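Local coordinates for putative alkaline phosphatase (Pseudomonas fluorescens, PDB 4F1V), which binds phosphate tightly in the periplasm and probably delivers it to an ABC transporter that imports the ion, at residues 36-39 with 40-44; 312-315 with 316-320. All blocks are in the same frame, centred on the assembly; numbering follows the deposited sequence.

Overall arrangement
Both contacts are C-terminal helix turns in one domain of a Venus-flytrap phosphate-binding protein, and they follow one another along the chain: contact 1 ends helix 33-42, and contact 2 ends helix 305-318. Their centres lie 22 Å apart and their nearest atoms about 10 Å apart, so they do not touch. The five-stranded mixed sheet links them. Residue I297 of strand 291-299 meets contact 1, whereas its neighbours L296 and F298 meet contact 2, as expected for helices on opposite faces of a sheet. Contact 1 belongs to the helix whose first residue, S33, lines the phosphate pocket; contact 2 packs directly against the other face of the sheet, on strands 291-299 and 85-94.

Contact 1 of 2, residues 36-39 with 40-44; sequences GKAA and FLNND
L41 closes back on K37 within a single helical turn. Its amide N donates to K37 O at 2.9 Å, and the branch point of its side chain rides over the same carbonyl, with L41 CG 3.2 Å from K37 O. L41 CG stands anti to its own carbonyl carbon (chi1 -64°), which lays the chain back along the helix, and CD1 comes within 4.3 Å of K37 CB. This side of the turn is closely packed: L41 and F40 meet Y74 and L85, and the ammonium of K37 leaves the turn to form a salt bridge with E70.

The other side is looser and more exposed. There A38 O receives two donors from one residue, the backbone N of N42 and, at 3.0 Å, its ND2. ND2 comes in on a lone pair in the carbonyl plane, whereas the backbone N approaches tilted out of that plane, and A38 CB only skirts N42 ND2 at 4.1 Å.

The carbonyls of A39 and F40 are met by residues that follow the last turn. D44 N donates to A39 O at 2.9 Å, and N43 N reaches back to F40 O at 3.2 Å. With N43 at positive phi (49°), this pair of bonds makes a Schellman motif, the classic C-terminal stop of an alpha-helix.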
loop_
_atom_site.group_PDB
_atom_site.type_symbol
_atom_site.label_atom_id
_atom_site.label_comp_id
_atom_site.label_asym_id
_atom_site.label_seq_id
_atom_site.Cartn_x
_atom_site.Cartn_y
_atom_site.Cartn_z
ATOM N N GLY A 36 -6.944 -7.191 6.751
ATOM C CA GLY A 36 -7.288 -7.797 5.471
ATOM C C GLY A 36 -6.590 -9.159 5.263
ATOM O O GLY A 36 -7.220 -10.132 4.822
ATOM N N LYS A 37 -5.285 -9.202 5.560
ATOM C CA LYS A 37 -4.570 -10.460 5.446
ATOM C C LYS A 37 -5.180 -11.530 6.369
ATOM O O LYS A 37 -5.421 -12.663 5.958
ATOM C CB LYS A 37 -3.074 -10.281 5.740
ATOM C CG LYS A 37 -2.331 -9.414 4.689
ATOM C CD LYS A 37 -0.824 -9.516 4.831
ATOM C CE LYS A 37 -0.254 -8.990 6.083
ATOM N NZ LYS A 37 1.201 -9.260 6.221
ATOM N N ALA A 38 -5.468 -11.171 7.606
ATOM C CA ALA A 38 -6.010 -12.179 8.556
ATOM C C ALA A 38 -7.405 -12.640 8.068
ATOM O O ALA A 38 -7.749 -13.824 8.194
ATOM C CB ALA A 38 -6.058 -11.572 9.970
ATOM N N ALA A 39 -8.209 -11.703 7.580
ATOM C CA ALA A 39 -9.541 -12.044 7.072
ATOM C C ALA A 39 -9.448 -13.130 6.003
ATOM O O ALA A 39 -10.160 -14.133 6.013
ATOM C CB ALA A 39 -10.218 -10.796 6.514
ATOM N N PHE A 40 -8.563 -12.890 5.005
ATOM C CA PHE A 40 -8.439 -13.848 3.909
ATOM C C PHE A 40 -7.847 -15.180 4.397
ATOM O O PHE A 40 -8.363 -16.244 4.096
ATOM C CB PHE A 40 -7.586 -13.216 2.795
ATOM C CG PHE A 40 -7.413 -14.198 1.645
ATOM C CD1 PHE A 40 -8.353 -14.209 0.615
ATOM C CD2 PHE A 40 -6.374 -15.092 1.580
ATOM C CE1 PHE A 40 -8.243 -15.098 -0.477
ATOM C CE2 PHE A 40 -6.256 -15.992 0.540
ATOM C CZ PHE A 40 -7.186 -15.977 -0.477
ATOM N N LEU A 41 -6.717 -15.104 5.094
ATOM C CA LEU A 41 -5.953 -16.299 5.424
ATOM C C LEU A 41 -6.717 -17.291 6.293
ATOM O O LEU A 41 -6.510 -18.500 6.215
ATOM C CB LEU A 41 -4.616 -15.930 6.045
ATOM C CG LEU A 41 -3.637 -15.146 5.128
ATOM C CD1 LEU A 41 -2.552 -14.515 6.019
ATOM C CD2 LEU A 41 -3.055 -16.034 4.030
ATOM N N ASN A 42 -7.602 -16.749 7.149
ATOM C CA ASN A 42 -8.379 -17.542 8.097
ATOM C C ASN A 42 -9.857 -17.652 7.722
ATOM O O ASN A 42 -10.644 -18.244 8.443
ATOM C CB ASN A 42 -8.251 -16.903 9.540
ATOM C CG ASN A 42 -6.791 -16.857 9.926
ATOM O OD1 ASN A 42 -6.190 -17.888 10.198
ATOM N ND2 ASN A 42 -6.180 -15.673 9.877
ATOM N N ASN A 43 -10.251 -17.047 6.594
ATOM C CA ASN A 43 -11.646 -16.943 6.234
ATOM C C ASN A 43 -12.495 -16.415 7.398
ATOM O O ASN A 43 -13.471 -17.036 7.796
ATOM C CB ASN A 43 -12.213 -18.256 5.668
ATOM C CG ASN A 43 -13.598 -18.047 5.063
ATOM O OD1 ASN A 43 -13.852 -16.970 4.513
ATOM N ND2 ASN A 43 -14.430 -19.055 5.122
ATOM N N ASP A 44 -12.079 -15.264 7.911
ATOM C CA ASP A 44 -12.655 -14.694 9.120
ATOM C C ASP A 44 -13.256 -13.322 8.826
ATOM O O ASP A 44 -12.578 -12.292 8.858
ATOM C CB ASP A 44 -11.607 -14.593 10.207
ATOM C CG ASP A 44 -12.145 -13.993 11.510
ATOM O OD1 ASP A 44 -13.361 -13.771 11.596
ATOM O OD2 ASP A 44 -11.273 -13.782 12.398
#

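Contact 2 of 2, residues 312-315 with 316-320; sequences RDFF and TKHYG
F314 O receives the amide of H318 at 2.8 Å in an almost straight bond, with 178° at the hydrogen. The residues joined by this bond also pack through their side chains. CG of each stands anti to the backbone N (chi1 172° in F314 and -156° in H318), and the two rings point the same way. They are not squarely stacked: their near-parallel planes are slid apart, and the contact is made by H318 CB, a CH-pi approach over a face of the F314 ring, 4.2 Å from its centroid, and by F314 CZ over the imidazole. This CZ lies toward the rim of the imidazole face, 3.7 Å from H318 CG.

One residue further on, F315 and Y319 repeat the spacing. Y319 N donates to F315 O at 3.0 Å, and the rings lie side by side at an oblique tilt, with F315 CD1 3.8 Å from Y319 CE1. These aromatic groups face strands 291-299 and 85-94, where F298 meets F315 edge-to-face and L296 touches F314, H318 and Y319.

The exposed side of the turn is polar. T316 N donates to R312 O, and a water bridges T316 OG1, at 2.7 Å, to D313 OD1, to which it donates.

At the buried end, H318 NE2 bonds to S90 OG and ND1 to the amide nitrogen N325 ND2, while Y319 OH bonds to P89 O. Since an amide nitrogen can only donate, ND1 is most simply read as the acceptor, consistent with a neutral imidazole that carries its proton on NE2.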
loop_
_atom_site.group_PDB
_atom_site.type_symbol
_atom_site.label_atom_id
_atom_site.label_comp_id
_atom_site.label_asym_id
_atom_site.label_seq_id
_atom_site.Cartn_x
_atom_site.Cartn_y
_atom_site.Cartn_z
ATOM N N ARG A 312 -12.969 -13.864 -12.081
ATOM C CA ARG A 312 -12.290 -13.712 -13.379
ATOM C C ARG A 312 -12.700 -12.400 -14.042
ATOM O O ARG A 312 -11.839 -11.697 -14.614
ATOM C CB ARG A 312 -12.613 -14.912 -14.321
ATOM C CG ARG A 312 -11.978 -16.211 -13.882
ATOM C CD ARG A 312 -12.291 -17.373 -14.792
ATOM N NE ARG A 312 -11.891 -17.103 -16.162
ATOM C CZ ARG A 312 -10.660 -17.163 -16.643
ATOM N NH1 ARG A 312 -9.632 -17.619 -15.858
ATOM N NH2 ARG A 312 -10.351 -16.782 -17.888
ATOM N N ASP A 313 -13.981 -12.056 -14.057
ATOM C CA ASP A 313 -14.429 -10.854 -14.725
ATOM C C ASP A 313 -13.827 -9.600 -14.094
ATOM O O ASP A 313 -13.538 -8.614 -14.808
ATOM C CB ASP A 313 -15.954 -10.798 -14.712
ATOM C CG ASP A 313 -16.635 -11.873 -15.586
ATOM O OD1 ASP A 313 -15.924 -12.441 -16.453
ATOM O OD2 ASP A 313 -17.848 -12.072 -15.412
ATOM N N PHE A 314 -13.606 -9.594 -12.783
ATOM C CA PHE A 314 -12.900 -8.470 -12.160
ATOM C C PHE A 314 -11.458 -8.358 -12.643
ATOM O O PHE A 314 -10.979 -7.268 -13.011
ATOM C CB PHE A 314 -12.932 -8.579 -10.639
ATOM C CG PHE A 314 -12.058 -7.536 -9.958
ATOM C CD1 PHE A 314 -12.337 -6.174 -10.116
ATOM C CD2 PHE A 314 -10.947 -7.910 -9.211
ATOM C CE1 PHE A 314 -11.480 -5.227 -9.540
ATOM C CE2 PHE A 314 -10.083 -6.969 -8.686
ATOM C CZ PHE A 314 -10.344 -5.608 -8.869
ATOM N N PHE A 315 -10.714 -9.473 -12.690
ATOM C CA PHE A 315 -9.378 -9.436 -13.208
ATOM C C PHE A 315 -9.352 -8.955 -14.669
ATOM O O PHE A 315 -8.436 -8.222 -15.071
ATOM C CB PHE A 315 -8.683 -10.814 -13.077
ATOM C CG PHE A 315 -8.017 -11.037 -11.723
ATOM C CD1 PHE A 315 -6.604 -11.133 -11.635
ATOM C CD2 PHE A 315 -8.733 -11.173 -10.546
ATOM C CE1 PHE A 315 -5.980 -11.334 -10.459
ATOM C CE2 PHE A 315 -8.100 -11.326 -9.327
ATOM C CZ PHE A 315 -6.730 -11.422 -9.286
ATOM N N THR A 316 -10.336 -9.379 -15.470
ATOM C CA THR A 316 -10.422 -8.982 -16.877
ATOM C C THR A 316 -10.517 -7.455 -16.991
ATOM O O THR A 316 -9.961 -6.865 -17.918
ATOM C CB THR A 316 -11.609 -9.672 -17.522
ATOM O OG1 THR A 316 -11.282 -11.069 -17.587
ATOM C CG2 THR A 316 -11.890 -9.191 -18.920
ATOM N N LYS A 317 -11.223 -6.813 -16.090
ATOM C CA LYS A 317 -11.296 -5.346 -16.035
ATOM C C LYS A 317 -10.034 -4.692 -15.477
ATOM O O LYS A 317 -9.441 -3.797 -16.107
ATOM C CB LYS A 317 -12.560 -4.909 -15.291
ATOM C CG LYS A 317 -12.699 -3.396 -15.321
ATOM C CD LYS A 317 -14.020 -2.866 -14.934
ATOM C CE LYS A 317 -14.296 -1.446 -15.408
ATOM N NZ LYS A 317 -15.644 -1.027 -14.943
ATOM N N HIS A 318 -9.651 -5.087 -14.269
ATOM C CA HIS A 318 -8.575 -4.401 -13.561
ATOM C C HIS A 318 -7.248 -4.515 -14.254
ATOM O O HIS A 318 -6.368 -3.634 -14.120
ATOM C CB HIS A 318 -8.512 -4.936 -12.114
ATOM C CG HIS A 318 -7.881 -3.955 -11.147
ATOM N ND1 HIS A 318 -8.407 -2.714 -10.935
ATOM C CD2 HIS A 318 -6.763 -4.106 -10.369
ATOM C CE1 HIS A 318 -7.666 -2.127 -10.022
ATOM N NE2 HIS A 318 -6.650 -2.929 -9.636
ATOM N N TYR A 319 -7.043 -5.618 -15.003
ATOM C CA TYR A 319 -5.834 -5.850 -15.766
ATOM C C TYR A 319 -6.069 -5.853 -17.249
ATOM O O TYR A 319 -5.264 -6.365 -18.020
ATOM C CB TYR A 319 -5.126 -7.149 -15.286
ATOM C CG TYR A 319 -4.794 -7.070 -13.816
ATOM C CD1 TYR A 319 -5.616 -7.664 -12.861
ATOM C CD2 TYR A 319 -3.706 -6.341 -13.337
ATOM C CE1 TYR A 319 -5.348 -7.560 -11.481
ATOM C CE2 TYR A 319 -3.408 -6.222 -12.009
ATOM C CZ TYR A 319 -4.248 -6.822 -11.063
ATOM O OH TYR A 319 -4.014 -6.683 -9.748
ATOM N N GLY A 320 -7.167 -5.248 -17.692
ATOM C CA GLY A 320 -7.450 -5.211 -19.141
ATOM C C GLY A 320 -6.660 -4.169 -19.896
ATOM O O GLY A 320 -6.332 -3.113 -19.366
HETATM O O HOH W 1 -13.367 -12.805 -17.457
#